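Local coordinates for protein putative oxidoreductase with NAD(P)-binding Rossmann-fold domain (Clostridium difficile, PDB 3UUW) that probably acts as an NAD(P)-dependent oxidoreductase of the Gfo/Idh/MocA family, binding its nucleotide cofactor through a Rossmann-fold domain, at residues D68-H79 and G90-S101. Sequence-based numbering, arbitrary orientation.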
# COMPACT_ATOMS: atom_id res chain seq x y z
N ASP A 68 -6.36 -38.41 27.30
CA ASP A 68 -5.83 -39.18 26.17
C ASP A 68 -4.69 -38.40 25.51
O ASP A 68 -3.84 -38.99 24.83
CB ASP A 68 -6.93 -39.45 25.14
CG ASP A 68 -8.09 -40.23 25.70
OD1 ASP A 68 -7.84 -41.32 26.25
OD2 ASP A 68 -9.27 -39.78 25.57
N CYS A 69 -4.68 -37.08 25.70
CA CYS A 69 -3.68 -36.22 25.09
C CYS A 69 -3.49 -34.95 25.90
O CYS A 69 -4.37 -34.54 26.68
CB CYS A 69 -4.07 -35.88 23.65
SG CYS A 69 -5.54 -34.82 23.47
N ILE A 70 -2.33 -34.33 25.71
CA ILE A 70 -1.94 -33.14 26.43
C ILE A 70 -1.32 -32.12 25.48
O ILE A 70 -0.50 -32.48 24.63
CB ILE A 70 -0.87 -33.47 27.50
CG1 ILE A 70 -1.42 -34.45 28.55
CG2 ILE A 70 -0.29 -32.19 28.16
CD1 ILE A 70 -2.34 -33.84 29.57
N PHE A 71 -1.73 -30.87 25.65
CA PHE A 71 -1.07 -29.69 25.05
C PHE A 71 -0.12 -29.17 26.13
O PHE A 71 -0.54 -28.82 27.24
CB PHE A 71 -2.10 -28.61 24.64
CG PHE A 71 -2.76 -28.87 23.32
CD1 PHE A 71 -3.77 -29.79 23.20
CD2 PHE A 71 -2.38 -28.15 22.20
CE1 PHE A 71 -4.37 -30.03 21.99
CE2 PHE A 71 -2.98 -28.39 20.98
CZ PHE A 71 -3.96 -29.32 20.88
N LEU A 72 1.17 -29.20 25.81
CA LEU A 72 2.24 -28.80 26.71
C LEU A 72 2.89 -27.49 26.26
O LEU A 72 3.47 -27.39 25.18
CB LEU A 72 3.29 -29.91 26.75
CG LEU A 72 4.52 -29.64 27.58
CD1 LEU A 72 4.17 -29.46 29.05
CD2 LEU A 72 5.50 -30.80 27.40
N HIS A 73 2.78 -26.47 27.11
CA HIS A 73 3.27 -25.13 26.76
C HIS A 73 4.25 -24.64 27.79
O HIS A 73 4.30 -23.46 28.08
CB HIS A 73 2.09 -24.14 26.61
CG HIS A 73 0.98 -24.65 25.76
ND1 HIS A 73 1.11 -24.86 24.40
CD2 HIS A 73 -0.29 -25.01 26.08
CE1 HIS A 73 -0.03 -25.35 23.93
NE2 HIS A 73 -0.89 -25.44 24.92
N SER A 74 5.05 -25.56 28.32
CA SER A 74 6.07 -25.23 29.33
C SER A 74 7.38 -24.75 28.71
O SER A 74 7.56 -24.80 27.50
CB SER A 74 6.32 -26.44 30.23
OG SER A 74 6.97 -27.48 29.52
N SER A 75 8.30 -24.30 29.55
CA SER A 75 9.57 -23.80 29.09
C SER A 75 10.34 -24.91 28.41
O SER A 75 10.28 -26.06 28.84
CB SER A 75 10.41 -23.28 30.25
OG SER A 75 10.78 -24.34 31.12
N THR A 76 11.11 -24.55 27.39
CA THR A 76 11.88 -25.51 26.62
C THR A 76 12.70 -26.46 27.47
O THR A 76 12.76 -27.65 27.20
CB THR A 76 12.83 -24.79 25.67
OG1 THR A 76 12.07 -23.97 24.78
CG2 THR A 76 13.66 -25.78 24.86
N GLU A 77 13.33 -25.95 28.52
CA GLU A 77 14.20 -26.80 29.35
C GLU A 77 13.45 -27.91 30.11
O GLU A 77 14.06 -28.90 30.47
CB GLU A 77 15.03 -25.96 30.33
CG GLU A 77 14.23 -25.32 31.45
CD GLU A 77 15.10 -24.52 32.41
OE1 GLU A 77 16.29 -24.86 32.56
OE2 GLU A 77 14.59 -23.55 33.02
N THR A 78 12.15 -27.75 30.33
CA THR A 78 11.36 -28.74 31.04
C THR A 78 10.73 -29.77 30.10
O THR A 78 10.17 -30.76 30.55
CB THR A 78 10.23 -28.08 31.87
OG1 THR A 78 9.29 -27.45 30.99
CG2 THR A 78 10.78 -27.05 32.83
N HIS A 79 10.81 -29.54 28.80
CA HIS A 79 10.15 -30.47 27.86
C HIS A 79 10.58 -31.92 28.02
O HIS A 79 9.74 -32.82 28.08
CB HIS A 79 10.43 -30.06 26.42
CG HIS A 79 9.72 -28.82 25.98
ND1 HIS A 79 9.77 -28.38 24.68
CD2 HIS A 79 8.92 -27.94 26.64
CE1 HIS A 79 9.07 -27.26 24.56
NE2 HIS A 79 8.55 -26.98 25.74
N GLY A 90 0.94 -42.87 28.69
CA GLY A 90 0.07 -43.24 27.57
C GLY A 90 -0.72 -42.12 26.93
O GLY A 90 -1.76 -42.37 26.33
N VAL A 91 -0.21 -40.90 27.01
CA VAL A 91 -0.92 -39.77 26.41
C VAL A 91 -0.15 -39.21 25.21
O VAL A 91 1.06 -39.11 25.24
CB VAL A 91 -1.20 -38.64 27.43
CG1 VAL A 91 -1.98 -39.18 28.65
CG2 VAL A 91 0.07 -37.98 27.88
N HIS A 92 -0.90 -38.83 24.17
CA HIS A 92 -0.34 -38.14 23.01
C HIS A 92 0.07 -36.76 23.47
O HIS A 92 -0.54 -36.19 24.40
CB HIS A 92 -1.38 -37.96 21.90
CG HIS A 92 -2.01 -39.23 21.44
ND1 HIS A 92 -1.45 -40.03 20.47
CD2 HIS A 92 -3.16 -39.82 21.81
CE1 HIS A 92 -2.24 -41.07 20.26
NE2 HIS A 92 -3.29 -40.97 21.06
N VAL A 93 1.09 -36.19 22.84
CA VAL A 93 1.60 -34.90 23.29
C VAL A 93 1.81 -33.92 22.16
O VAL A 93 2.43 -34.26 21.15
CB VAL A 93 2.93 -35.08 24.01
CG1 VAL A 93 3.52 -33.70 24.44
CG2 VAL A 93 2.74 -35.98 25.23
N TYR A 94 1.20 -32.76 22.30
CA TYR A 94 1.51 -31.60 21.47
C TYR A 94 2.36 -30.65 22.30
O TYR A 94 2.00 -30.31 23.43
CB TYR A 94 0.23 -30.89 21.03
CG TYR A 94 0.44 -29.61 20.25
CD1 TYR A 94 0.77 -28.39 20.89
CD2 TYR A 94 0.31 -29.60 18.85
CE1 TYR A 94 0.96 -27.22 20.16
CE2 TYR A 94 0.49 -28.44 18.12
CZ TYR A 94 0.82 -27.25 18.77
OH TYR A 94 0.99 -26.10 18.01
N VAL A 95 3.50 -30.22 21.76
CA VAL A 95 4.40 -29.32 22.51
C VAL A 95 4.87 -28.18 21.60
O VAL A 95 5.08 -28.37 20.40
CB VAL A 95 5.62 -30.13 23.10
CG1 VAL A 95 6.51 -30.68 21.97
CG2 VAL A 95 6.44 -29.30 24.00
N ASP A 96 5.03 -26.99 22.17
CA ASP A 96 5.64 -25.89 21.42
C ASP A 96 7.08 -26.21 21.07
O ASP A 96 7.74 -27.03 21.74
CB ASP A 96 5.55 -24.59 22.18
CG ASP A 96 4.17 -23.99 22.09
OD1 ASP A 96 3.69 -23.73 20.94
OD2 ASP A 96 3.57 -23.79 23.15
N LYS A 97 7.56 -25.57 20.00
CA LYS A 97 8.93 -25.77 19.56
C LYS A 97 9.90 -25.15 20.55
O LYS A 97 9.53 -24.23 21.29
CB LYS A 97 9.13 -25.22 18.13
CG LYS A 97 8.64 -23.79 17.80
CD LYS A 97 9.44 -22.67 18.47
CE LYS A 97 8.68 -22.07 19.62
NZ LYS A 97 9.50 -21.12 20.41
N PRO A 98 11.12 -25.70 20.64
CA PRO A 98 11.59 -26.92 20.00
C PRO A 98 11.16 -28.13 20.85
O PRO A 98 10.76 -27.96 22.01
CB PRO A 98 13.10 -26.75 20.03
CG PRO A 98 13.33 -26.07 21.31
CD PRO A 98 12.17 -25.10 21.48
N LEU A 99 11.24 -29.32 20.30
CA LEU A 99 10.82 -30.54 21.00
C LEU A 99 11.51 -30.63 22.37
O LEU A 99 10.85 -30.70 23.41
CB LEU A 99 11.17 -31.75 20.15
CG LEU A 99 10.85 -33.13 20.72
CD1 LEU A 99 9.43 -33.17 21.31
CD2 LEU A 99 11.00 -34.21 19.64
N ALA A 100 12.84 -30.61 22.37
CA ALA A 100 13.60 -30.64 23.60
C ALA A 100 14.83 -29.72 23.51
O ALA A 100 15.13 -29.17 22.45
CB ALA A 100 13.99 -32.08 23.94
N SER A 101 15.54 -29.53 24.62
CA SER A 101 16.70 -28.66 24.61
C SER A 101 17.76 -29.05 23.57
O SER A 101 18.46 -28.19 23.01
CB SER A 101 17.32 -28.63 26.01
OG SER A 101 16.38 -28.14 26.95
O HOH W 1 -3.83 -41.77 24.76
O HOH W 2 14.06 -30.21 27.22
O HOH W 3 9.18 -24.23 24.02
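Strands 69-72 and 92-95 run parallel, their axes 4.7 Å apart at 16°, and a ladder from His-92 N to Asp-68 O through Leu-72 N to Tyr-94 O ends in a weak bond from Asp-96 N to Leu-72 O. They are neighbours in the Rossmann sheet, joined by helix 79-88 as a beta-alpha-beta unit. On the face toward helix 269-281, the Phe-71 and Tyr-94 rings meet obliquely, planes at 34°, with Phe-71 CD2 3.4 Å from Tyr-94 CD1 and Tyr-94 CB over the phenylalanine face. On the helix 79-88 side, Leu-72 lies alongside Val-95, and Ile-70 CG1 meets Val-91 CG2.

Beyond the strands, His-73 ND1 donates to Asp-96 OD2 at 3.0 Å; the oxygen lies near the ring plane, yet the donor stands above the carboxylate. Tyr-22 stacks on this imidazole and bonds Asp-96 OD1.

His-79 is sandwiched between Val-95 CG2, 3.5 Å from the ring centroid, and Thr-76 CA on the opposite face. With CG beside its own backbone N (chi1 -72°), the ring reaches into the turn at cis Pro-98, where ND1 bonds Leu-99 O at 2.9 Å and, weakly, Pro-98 O. NE2 donates to Ser-74 O. Thr-76 CG2 packs on Pro-98 CG, while waters link Thr-76 O to Ser-101 N and Thr-76 OG1 to Lys-97 O.

With both nitrogens of buried His-79 donating to carbonyls, its rotation is fixed and the two loops are tied together; such surroundings would probably stabilise a doubly protonated imidazole.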